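Local coordinates for deferrochelatase (Vibrio cholerae, PDB 5DE0) that acts as a haem b-dependent dye-decolorizing peroxidase, a DyP-type enzyme that oxidises dyes, at the interface of chains A and B. Residues are numbered along the deposited sequence; one frame, centred on the assembly and turned at random. Chains: chain A/B, Deferrochelatase.

Contact 1: the interface of chains A and B. Residues chain A 108-109, 111-112, 115; chain B 134-137, 142.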
# COMPACT_ATOMS: atom_id res chain seq x y z
N ASP A 108 -7.10 4.96 -3.69
CA ASP A 108 -6.69 5.24 -5.06
C ASP A 108 -6.53 6.73 -5.34
O ASP A 108 -5.67 7.13 -6.12
CB ASP A 108 -7.69 4.62 -6.05
CG ASP A 108 -9.09 5.20 -5.90
OD1 ASP A 108 -9.44 5.62 -4.78
OD2 ASP A 108 -9.83 5.23 -6.91
N LEU A 109 -7.35 7.55 -4.70
CA LEU A 109 -7.30 9.00 -4.91
C LEU A 109 -6.06 9.63 -4.27
O LEU A 109 -5.69 10.75 -4.61
CB LEU A 109 -8.56 9.66 -4.38
CG LEU A 109 -9.83 9.43 -5.21
CD1 LEU A 109 -11.00 10.18 -4.61
CD2 LEU A 109 -9.60 9.85 -6.65
N PHE A 111 -2.96 8.17 -4.39
CA PHE A 111 -1.97 8.00 -5.44
C PHE A 111 -2.24 8.97 -6.59
O PHE A 111 -1.31 9.56 -7.14
CB PHE A 111 -1.98 6.55 -5.96
CG PHE A 111 -1.03 6.31 -7.10
CD1 PHE A 111 -1.46 6.43 -8.42
CD2 PHE A 111 0.28 5.95 -6.87
CE1 PHE A 111 -0.59 6.21 -9.47
CE2 PHE A 111 1.16 5.73 -7.92
CZ PHE A 111 0.72 5.86 -9.22
N TYR A 112 -3.51 9.12 -6.93
CA TYR A 112 -3.93 10.01 -8.01
C TYR A 112 -3.55 11.45 -7.71
O TYR A 112 -3.05 12.17 -8.58
CB TYR A 112 -5.44 9.90 -8.24
CG TYR A 112 -5.99 10.83 -9.31
CD1 TYR A 112 -6.02 10.44 -10.64
CD2 TYR A 112 -6.51 12.07 -8.98
CE1 TYR A 112 -6.53 11.27 -11.62
CE2 TYR A 112 -7.02 12.91 -9.95
CZ TYR A 112 -7.03 12.51 -11.27
OH TYR A 112 -7.54 13.34 -12.24
N ARG A 115 0.46 11.77 -7.83
CA ARG A 115 0.95 11.65 -9.20
C ARG A 115 0.60 12.89 -10.01
O ARG A 115 1.44 13.44 -10.72
CB ARG A 115 0.36 10.42 -9.90
CG ARG A 115 0.85 10.24 -11.34
CD ARG A 115 0.07 9.17 -12.10
NE ARG A 115 -1.28 9.60 -12.45
CZ ARG A 115 -2.12 8.90 -13.21
NH1 ARG A 115 -1.75 7.72 -13.69
NH2 ARG A 115 -3.33 9.37 -13.47
N PHE B 134 -4.96 -2.36 -5.68
CA PHE B 134 -6.15 -1.57 -5.36
C PHE B 134 -6.87 -1.14 -6.62
O PHE B 134 -6.24 -0.79 -7.62
CB PHE B 134 -5.78 -0.35 -4.51
CG PHE B 134 -4.70 0.52 -5.12
CD1 PHE B 134 -5.02 1.55 -5.99
CD2 PHE B 134 -3.37 0.31 -4.79
CE1 PHE B 134 -4.03 2.34 -6.54
CE2 PHE B 134 -2.37 1.10 -5.34
CZ PHE B 134 -2.70 2.12 -6.21
N ARG B 135 -8.20 -1.19 -6.58
CA ARG B 135 -9.01 -0.68 -7.68
C ARG B 135 -8.72 0.80 -7.86
O ARG B 135 -8.71 1.57 -6.90
CB ARG B 135 -10.50 -0.91 -7.40
CG ARG B 135 -11.41 -0.53 -8.55
CD ARG B 135 -12.86 -0.81 -8.20
NE ARG B 135 -13.09 -2.23 -7.94
CZ ARG B 135 -14.18 -2.71 -7.34
NH1 ARG B 135 -15.13 -1.89 -6.92
NH2 ARG B 135 -14.31 -4.02 -7.15
N TYR B 136 -8.45 1.19 -9.10
CA TYR B 136 -8.04 2.56 -9.40
C TYR B 136 -9.10 3.29 -10.22
O TYR B 136 -9.32 2.97 -11.39
CB TYR B 136 -6.70 2.54 -10.15
CG TYR B 136 -6.10 3.90 -10.40
CD1 TYR B 136 -5.54 4.64 -9.37
CD2 TYR B 136 -6.07 4.44 -11.69
CE1 TYR B 136 -4.97 5.89 -9.60
CE2 TYR B 136 -5.51 5.68 -11.93
CZ TYR B 136 -4.96 6.40 -10.88
OH TYR B 136 -4.41 7.64 -11.12
N LEU B 137 -9.75 4.26 -9.58
CA LEU B 137 -10.88 4.98 -10.17
C LEU B 137 -11.98 4.01 -10.58
O LEU B 137 -12.28 3.06 -9.85
CB LEU B 137 -10.42 5.82 -11.36
CG LEU B 137 -9.30 6.82 -11.06
CD1 LEU B 137 -8.95 7.65 -12.29
CD2 LEU B 137 -9.69 7.72 -9.89
N MET B 142 -3.52 2.30 -14.46
CA MET B 142 -2.88 3.61 -14.32
C MET B 142 -2.53 4.21 -15.68
O MET B 142 -2.05 5.34 -15.78
CB MET B 142 -1.62 3.49 -13.47
CG MET B 142 -1.92 3.18 -12.01
SD MET B 142 -0.43 2.84 -11.06
CE MET B 142 -1.13 2.69 -9.42
O HOH W 1 -11.93 3.24 -7.21
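A:Asp108 and B:Leu137 meet through a carboxylate oxygen and a backbone N-H, where helix 108-118 of one DyP-type peroxidase subunit meets the loop after strand 129-134 of the other. Among the polar contacts, OD2 of A:Asp108 accepts a hydrogen bond from the backbone N of B:Leu137 at 2.8 Å, through its anti lone pair and with 151° at the hydrogen. Water 1 bridges the same OD2 to the carbonyl O of B:Leu137. Within chain A, CG between the backbone N and the carbonyl carbon (chi1 62°) folds the carboxylate back over the helix start, where OD1 takes a bent bond from the N of A:Leu109. The phenol OH of B:Tyr136 lies over one face of the A:Arg115 guanidinium, 3.1 Å from NH2, the two planes 75° apart; it sits above NH2 rather than in line with its N-H bonds, a polar contact more than a directed hydrogen bond. At the guanidinium edge, NH1 gives a weak bond to the carbonyl O of B:Met142, 3.2 Å away.

In the apolar packing, methyl CE of B:Met142 sits over a face of the A:Phe111 ring, 3.7 Å from its centroid. CD1 of A:Phe111 meets CE1 of B:Tyr136 at 3.7 Å, the side chains crossing at about a right angle. The B:Tyr136 ring is itself held between CG of B:Met142 and CG of B:Leu137 on opposite faces, while its OH lies in plane at the edge of the A:Tyr112 ring, 3.3 Å from CD1.

Contact 2: the interface of chains A and B. Residues chain A 111, 114-115, 130, 132; chain B 142, 239-241, 245.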
# COMPACT_ATOMS: atom_id res chain seq x y z
N PHE A 111 -2.96 8.17 -4.39
CA PHE A 111 -1.97 8.00 -5.44
C PHE A 111 -2.24 8.97 -6.59
O PHE A 111 -1.31 9.56 -7.14
CB PHE A 111 -1.98 6.55 -5.96
CG PHE A 111 -1.03 6.31 -7.10
CD1 PHE A 111 -1.46 6.43 -8.42
CD2 PHE A 111 0.28 5.95 -6.87
CE1 PHE A 111 -0.59 6.21 -9.47
CE2 PHE A 111 1.16 5.73 -7.92
CZ PHE A 111 0.72 5.86 -9.22
N LEU A 114 -1.17 12.61 -5.63
CA LEU A 114 0.28 12.79 -5.62
C LEU A 114 0.86 12.76 -7.04
O LEU A 114 1.65 13.63 -7.40
CB LEU A 114 0.96 11.72 -4.76
CG LEU A 114 2.44 11.96 -4.48
CD1 LEU A 114 2.65 13.34 -3.87
CD2 LEU A 114 3.01 10.89 -3.58
N ARG A 115 0.46 11.77 -7.83
CA ARG A 115 0.95 11.65 -9.20
C ARG A 115 0.60 12.89 -10.01
O ARG A 115 1.44 13.44 -10.72
CB ARG A 115 0.36 10.42 -9.90
CG ARG A 115 0.85 10.24 -11.34
CD ARG A 115 0.07 9.17 -12.10
NE ARG A 115 -1.28 9.60 -12.45
CZ ARG A 115 -2.12 8.90 -13.21
NH1 ARG A 115 -1.75 7.72 -13.69
NH2 ARG A 115 -3.33 9.37 -13.47
N GLU A 130 7.65 8.38 0.82
CA GLU A 130 6.26 8.33 0.39
C GLU A 130 5.56 7.18 1.11
O GLU A 130 5.75 6.01 0.76
CB GLU A 130 6.17 8.16 -1.13
CG GLU A 130 4.75 8.08 -1.67
CD GLU A 130 4.72 7.82 -3.17
OE1 GLU A 130 5.80 7.79 -3.79
OE2 GLU A 130 3.62 7.65 -3.73
N TYR A 132 2.04 5.34 2.58
CA TYR A 132 0.59 5.19 2.50
C TYR A 132 0.05 4.52 3.75
O TYR A 132 0.22 3.31 3.94
CB TYR A 132 0.20 4.39 1.26
CG TYR A 132 0.39 5.16 -0.03
CD1 TYR A 132 1.62 5.16 -0.68
CD2 TYR A 132 -0.65 5.88 -0.59
CE1 TYR A 132 1.80 5.86 -1.86
CE2 TYR A 132 -0.48 6.58 -1.77
CZ TYR A 132 0.74 6.57 -2.40
OH TYR A 132 0.92 7.26 -3.57
N MET B 142 -3.52 2.30 -14.46
CA MET B 142 -2.88 3.61 -14.32
C MET B 142 -2.53 4.21 -15.68
O MET B 142 -2.05 5.34 -15.78
CB MET B 142 -1.62 3.49 -13.47
CG MET B 142 -1.92 3.18 -12.01
SD MET B 142 -0.43 2.84 -11.06
CE MET B 142 -1.13 2.69 -9.42
N GLY B 239 1.29 0.06 -6.21
CA GLY B 239 2.53 0.80 -6.11
C GLY B 239 2.45 2.25 -5.65
O GLY B 239 1.38 2.74 -5.28
N SER B 240 3.59 2.92 -5.69
CA SER B 240 3.70 4.31 -5.27
C SER B 240 4.28 5.17 -6.38
O SER B 240 4.83 4.66 -7.35
CB SER B 240 4.56 4.42 -4.01
OG SER B 240 5.88 3.96 -4.25
N VAL B 241 4.16 6.49 -6.23
CA VAL B 241 4.61 7.43 -7.25
C VAL B 241 6.14 7.43 -7.39
O VAL B 241 6.67 7.45 -8.50
CB VAL B 241 4.13 8.86 -6.93
CG1 VAL B 241 4.60 9.83 -8.01
CG2 VAL B 241 2.62 8.89 -6.81
N HIS B 245 5.33 1.29 -9.81
CA HIS B 245 3.88 1.35 -9.93
C HIS B 245 3.46 0.83 -11.30
O HIS B 245 4.16 1.01 -12.29
CB HIS B 245 3.37 2.78 -9.71
CG HIS B 245 4.04 3.81 -10.58
ND1 HIS B 245 5.10 4.57 -10.15
CD2 HIS B 245 3.79 4.19 -11.85
CE1 HIS B 245 5.48 5.39 -11.12
NE2 HIS B 245 4.70 5.18 -12.16
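The loop that follows strand 236-239 of chain B docks against strand 129-134 and helix 108-118 of chain A, in the DyP-type peroxidase dimer of the deposited assembly. Its polar anchor is A:Glu130, whose carboxylate OE2 accepts a hydrogen bond from the backbone N of B:Val241 at 2.8 Å. The N-H arrives on the syn side, 16° out of the carboxylate plane, and the bond is fairly straight, 159° at the hydrogen. A second donor, the phenol OH of A:Tyr132, reaches the same oxygen nearly along its C-O axis at 2.7 Å. Two bonds thus grip OE2, and the neighbouring tyrosine would steady the carboxylate for its partner across the interface. A:Glu130 gets there by full extension, CG anti to the backbone N (chi1 180°). CB of B:Ser240 packs beside the carboxylate, 3.5 Å from CD of A:Glu130, and meets CE1 of the A:Tyr132 ring at 3.8 Å.

B:Val241 turns CG2 into a hydrophobic corner of chain A. This methyl lies 3.7 Å from CE2 of A:Phe111 and 3.8 Å from CD2 of A:Leu114, with CA of A:Arg115 also close. The A:Phe111 ring presents its edge, in plane, to the carbonyl carbon of B:Ser240, and its CZ lies 4.1 Å from CB of B:His245. Within chain B, ND1 of B:His245 donates a bent bond to the O of B:Ser240, at 2.8 Å, with the acceptor tilted from the imidazole plane; this ties the loop to residue 245. In the fold, the loop lies between strand 236-239 and the one-residue strand at 245, while A:Glu130 and A:Tyr132 project from strand 129-134.

The C-alpha centres of contact 1 and contact 2 lie about 8 Å apart, and the two share A:Phe111, A:Arg115 and B:Met142. Helix 108-118 of chain A is the common element: A:Asp108, A:Leu109 and A:Tyr112 serve contact 1, A:Leu114 contact 2, and A:Phe111 and A:Arg115 both, while strand 129-134 adds A:Glu130 and A:Tyr132 to contact 2. A:Phe111 touches B:Tyr136 in one and B:Val241 in the other. They therefore form one continuous patch. Two-fold symmetry repeats it with the chains exchanged, so each subunit offers both helix and loops, consistent with a dimer, although the crystal alone does not establish one in solution.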